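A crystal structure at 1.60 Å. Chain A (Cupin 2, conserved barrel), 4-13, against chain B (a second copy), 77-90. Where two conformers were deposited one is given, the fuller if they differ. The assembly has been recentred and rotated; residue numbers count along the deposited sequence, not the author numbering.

Chain A (4-13) RLKNLPQERP
Chain B 77-90: KIDLVPEDVLMVPA

The N-terminal arm of chain A lies across two strands of the second copy, joined by a turn and splaying apart beyond it. Only Arg A4 and Leu A5 are in a strand; the rest of the arm is loop. Strands 77-80 and 84-88 of chain B are joined by a type II turn from Val B81 to Asp B84. In that turn Asp B84 N donates to Val B81 O at 3.0 Å, and Val B81 N donates to Asp B84 OD2 at 2.8 Å.

The register is set at two points. The CA atoms of Gln A10 and Met B87 are 5.0 Å apart, and those of Pro A13 and Leu B86 are 5.1 Å apart. From Leu A8 to Pro A13 the arm runs obliquely against the direction of strand 84-88. One direct hydrogen bond joins the backbones: Met B87 N donates to Pro A9 O at 2.8 Å, nearly straight at 175°. A water extends the link, donating to Gln A10 O at 2.6 Å and to Met B87 O at 2.7 Å. Gln A10 CA also makes a CA-H...O contact with Met B87 O at 3.5 Å. Asn A7 is the one arm residue with positive phi, at 60/33. Leu A8 and Pro A9 are extended, at -130/147 and -67/143.

Met B87, a selenomethionine, is the main bump on these strands. Its chi1 is t and its chi2 m. The side chain points toward the arm and is received by Leu A5, Leu A8 and Gln A10. Leu A5 CB lies 3.9 Å from Met B87 CG, and Leu A8 CB lies 3.8 Å from Met B87 CB. Both leucines are m, t. Met B87 CE reaches Leu A5 O at 3.5 Å and Gln A10 NE2 at 3.4 Å. Gln A10 is m, t; its CB-CG stem passes over the Met B87 backbone, with Gln A10 CG 3.4 Å from Met B87 O.

Val B85, with chi1 p, meets the neighbouring arm residues. Val B85 CG1 is 4.1 Å from Leu A8 CD2 and 4.0 Å from Pro A9 CD.

Pro A13 is the arm's own bump. Its C-gamma endo ring points toward these strands and enters a hollow lined by both. Pro A13 CD sits 3.6 Å from Ile B78 CG2, Pro A13 CG 3.4 Å from Asp B79 O, and Pro A13 CB 4.1 Å from Leu B80 CD2. Pro A13 CA makes a CA-H...O contact with Val B85 O at 3.3 Å.

Leu B86, at t, p, sends CD1 under the arm backbone, with Leu B86 CD1 3.5 Å from Pro A9 O and 3.5 Å from Gln A10 C.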

# COMPACT_ATOMS: atom_id res chain seq x y z
N ARG A 4 -4.46 2.05 14.94
CA ARG A 4 -4.40 3.35 14.28
C ARG A 4 -3.28 3.45 13.27
O ARG A 4 -2.21 2.83 13.42
CB ARG A 4 -4.28 4.48 15.31
CG ARG A 4 -2.98 4.55 16.02
CD ARG A 4 -3.03 5.41 17.28
NE ARG A 4 -1.69 5.47 17.85
CZ ARG A 4 -0.68 6.19 17.36
NH1 ARG A 4 -0.86 6.98 16.31
NH2 ARG A 4 0.50 6.13 17.94
N LEU A 5 -3.52 4.25 12.23
CA LEU A 5 -2.51 4.52 11.23
C LEU A 5 -1.75 5.70 11.77
O LEU A 5 -2.29 6.49 12.56
CB LEU A 5 -3.13 4.82 9.84
CG LEU A 5 -3.87 3.63 9.21
CD1 LEU A 5 -4.47 4.03 7.91
CD2 LEU A 5 -2.94 2.41 9.01
N LYS A 6 -0.50 5.82 11.38
CA LYS A 6 0.38 6.87 11.86
C LYS A 6 1.53 7.15 10.88
O LYS A 6 1.80 6.38 9.98
CB LYS A 6 0.95 6.51 13.25
CG LYS A 6 1.83 5.27 13.25
CD LYS A 6 2.53 5.09 14.58
CE LYS A 6 3.46 3.88 14.54
NZ LYS A 6 4.35 3.85 15.76
N ASN A 7 2.19 8.29 11.14
CA ASN A 7 3.34 8.74 10.41
C ASN A 7 3.11 8.96 8.92
O ASN A 7 4.03 8.81 8.09
CB ASN A 7 4.55 7.81 10.66
CG ASN A 7 4.99 7.81 12.10
OD1 ASN A 7 4.90 8.83 12.81
ND2 ASN A 7 5.43 6.63 12.58
N LEU A 8 1.88 9.39 8.61
CA LEU A 8 1.44 9.64 7.24
C LEU A 8 0.81 11.01 7.13
O LEU A 8 0.17 11.46 8.11
CB LEU A 8 0.39 8.60 6.82
CG LEU A 8 0.91 7.18 6.61
CD1 LEU A 8 -0.25 6.17 6.77
CD2 LEU A 8 1.61 7.08 5.26
N PRO A 9 0.97 11.66 5.97
CA PRO A 9 0.36 13.00 5.92
C PRO A 9 -1.17 12.98 5.95
O PRO A 9 -1.80 12.07 5.38
CB PRO A 9 0.85 13.57 4.60
CG PRO A 9 1.30 12.45 3.78
CD PRO A 9 1.62 11.30 4.69
N GLN A 10 -1.75 13.97 6.64
CA GLN A 10 -3.18 14.09 6.73
C GLN A 10 -3.69 15.35 6.08
O GLN A 10 -4.88 15.44 5.78
CB GLN A 10 -3.62 14.08 8.18
CG GLN A 10 -3.39 12.76 8.88
CD GLN A 10 -3.78 12.81 10.32
OE1 GLN A 10 -4.77 13.46 10.68
NE2 GLN A 10 -2.99 12.18 11.18
N GLU A 11 -2.82 16.34 5.87
CA GLU A 11 -3.27 17.57 5.25
C GLU A 11 -2.63 17.90 3.91
O GLU A 11 -3.23 18.62 3.14
CB GLU A 11 -3.06 18.75 6.20
CG GLU A 11 -3.04 18.38 7.68
CD GLU A 11 -3.50 19.49 8.57
OE1 GLU A 11 -4.44 20.24 8.18
OE2 GLU A 11 -2.90 19.65 9.67
N ARG A 12 -1.38 17.48 3.68
CA ARG A 12 -0.78 17.67 2.36
C ARG A 12 -0.24 16.33 1.89
O ARG A 12 0.64 15.77 2.51
CB ARG A 12 0.27 18.81 2.36
CG ARG A 12 1.66 18.53 1.71
CD ARG A 12 2.63 19.70 1.99
NE ARG A 12 2.07 20.97 1.48
CZ ARG A 12 2.62 22.15 1.69
NH1 ARG A 12 3.74 22.12 2.36
NH2 ARG A 12 2.06 23.26 1.18
N PRO A 13 -0.79 15.81 0.79
CA PRO A 13 -0.36 14.52 0.27
C PRO A 13 1.10 14.56 -0.18
O PRO A 13 1.60 15.63 -0.63
CB PRO A 13 -1.30 14.31 -0.92
CG PRO A 13 -1.63 15.66 -1.38
CD PRO A 13 -1.75 16.46 -0.11
N LYS B 77 -10.63 21.18 -0.23
CA LYS B 77 -10.46 20.25 -1.33
C LYS B 77 -8.95 20.02 -1.45
O LYS B 77 -8.18 20.97 -1.61
CB LYS B 77 -11.04 20.83 -2.64
N ILE B 78 -8.53 18.77 -1.31
CA ILE B 78 -7.13 18.37 -1.44
C ILE B 78 -6.98 17.59 -2.75
O ILE B 78 -7.64 16.58 -2.95
CB ILE B 78 -6.70 17.49 -0.27
CG1 ILE B 78 -6.66 18.31 1.02
CG2 ILE B 78 -5.33 16.87 -0.54
CD1 ILE B 78 -6.33 17.48 2.25
N ASP B 79 -6.10 18.08 -3.61
CA ASP B 79 -5.77 17.45 -4.88
C ASP B 79 -4.68 16.39 -4.71
O ASP B 79 -3.71 16.59 -3.96
CB ASP B 79 -5.28 18.50 -5.90
CG ASP B 79 -6.35 19.49 -6.29
OD1 ASP B 79 -7.52 19.08 -6.49
OD2 ASP B 79 -6.01 20.68 -6.40
N LEU B 80 -4.82 15.31 -5.46
CA LEU B 80 -3.89 14.19 -5.42
C LEU B 80 -3.45 13.79 -6.82
O LEU B 80 -4.23 13.86 -7.80
CB LEU B 80 -4.48 12.99 -4.68
CG LEU B 80 -4.80 13.17 -3.18
CD1 LEU B 80 -6.30 13.43 -3.01
CD2 LEU B 80 -4.37 11.97 -2.33
N VAL B 81 -2.19 13.38 -6.93
CA VAL B 81 -1.60 12.95 -8.20
C VAL B 81 -0.98 11.59 -7.96
O VAL B 81 -0.83 11.19 -6.81
CB VAL B 81 -0.56 13.99 -8.72
CG1 VAL B 81 -1.21 15.35 -8.86
CG2 VAL B 81 0.66 14.05 -7.82
N PRO B 82 -0.64 10.86 -9.02
CA PRO B 82 -0.11 9.51 -8.82
C PRO B 82 1.06 9.44 -7.84
O PRO B 82 1.93 10.32 -7.84
CB PRO B 82 0.32 9.10 -10.24
CG PRO B 82 -0.57 9.85 -11.11
CD PRO B 82 -0.72 11.20 -10.46
N GLU B 83 1.05 8.40 -7.02
CA GLU B 83 1.98 8.16 -5.94
C GLU B 83 1.65 8.87 -4.63
O GLU B 83 2.16 8.47 -3.59
CB GLU B 83 3.46 8.42 -6.30
CG GLU B 83 3.97 7.61 -7.48
CD GLU B 83 5.42 7.94 -7.81
OE1 GLU B 83 6.14 8.42 -6.91
OE2 GLU B 83 5.84 7.74 -8.97
N ASP B 84 0.80 9.89 -4.63
CA ASP B 84 0.41 10.52 -3.37
C ASP B 84 -0.30 9.55 -2.43
O ASP B 84 -1.10 8.73 -2.88
CB ASP B 84 -0.53 11.70 -3.61
CG ASP B 84 0.18 12.98 -4.10
OD1 ASP B 84 1.43 13.19 -3.98
OD2 ASP B 84 -0.60 13.82 -4.61
N VAL B 85 0.01 9.71 -1.15
CA VAL B 85 -0.66 9.08 -0.05
C VAL B 85 -1.26 10.17 0.84
O VAL B 85 -0.68 11.28 1.02
CB VAL B 85 0.29 8.11 0.73
CG1 VAL B 85 1.33 8.90 1.55
CG2 VAL B 85 -0.49 7.20 1.57
N LEU B 86 -2.44 9.88 1.35
CA LEU B 86 -3.08 10.71 2.36
C LEU B 86 -3.79 9.81 3.35
O LEU B 86 -4.45 8.86 2.94
CB LEU B 86 -4.10 11.68 1.73
CG LEU B 86 -4.52 12.86 2.62
CD1 LEU B 86 -3.41 13.90 2.88
CD2 LEU B 86 -5.71 13.58 2.00
N MSE B 87 -3.63 10.10 4.64
CA MSE B 87 -4.32 9.38 5.69
C MSE B 87 -5.49 10.22 6.17
O MSE B 87 -5.34 11.41 6.45
CB MSE B 87 -3.38 9.10 6.86
CG MSE B 87 -3.92 8.02 7.82
SE MSE B 87 -5.08 8.68 9.17
CE MSE B 87 -3.87 8.93 10.64
N VAL B 88 -6.67 9.59 6.19
CA VAL B 88 -7.89 10.23 6.68
C VAL B 88 -8.32 9.53 7.97
O VAL B 88 -8.64 8.34 7.95
CB VAL B 88 -9.01 10.20 5.59
CG1 VAL B 88 -10.29 10.82 6.11
CG2 VAL B 88 -8.55 10.89 4.30
N PRO B 89 -8.29 10.24 9.10
CA PRO B 89 -8.54 9.58 10.39
C PRO B 89 -9.98 9.12 10.59
O PRO B 89 -10.90 9.66 9.97
CB PRO B 89 -8.14 10.64 11.43
CG PRO B 89 -8.18 11.93 10.72
CD PRO B 89 -7.94 11.67 9.27
N ALA B 90 -10.15 8.11 11.43
CA ALA B 90 -11.45 7.63 11.88
C ALA B 90 -12.39 8.78 12.16
O ALA B 90 -12.03 9.76 12.82
CB ALA B 90 -11.31 6.78 13.14
O HOH W 1 -6.70 13.72 6.30
O HOH W 2 2.61 15.35 -3.92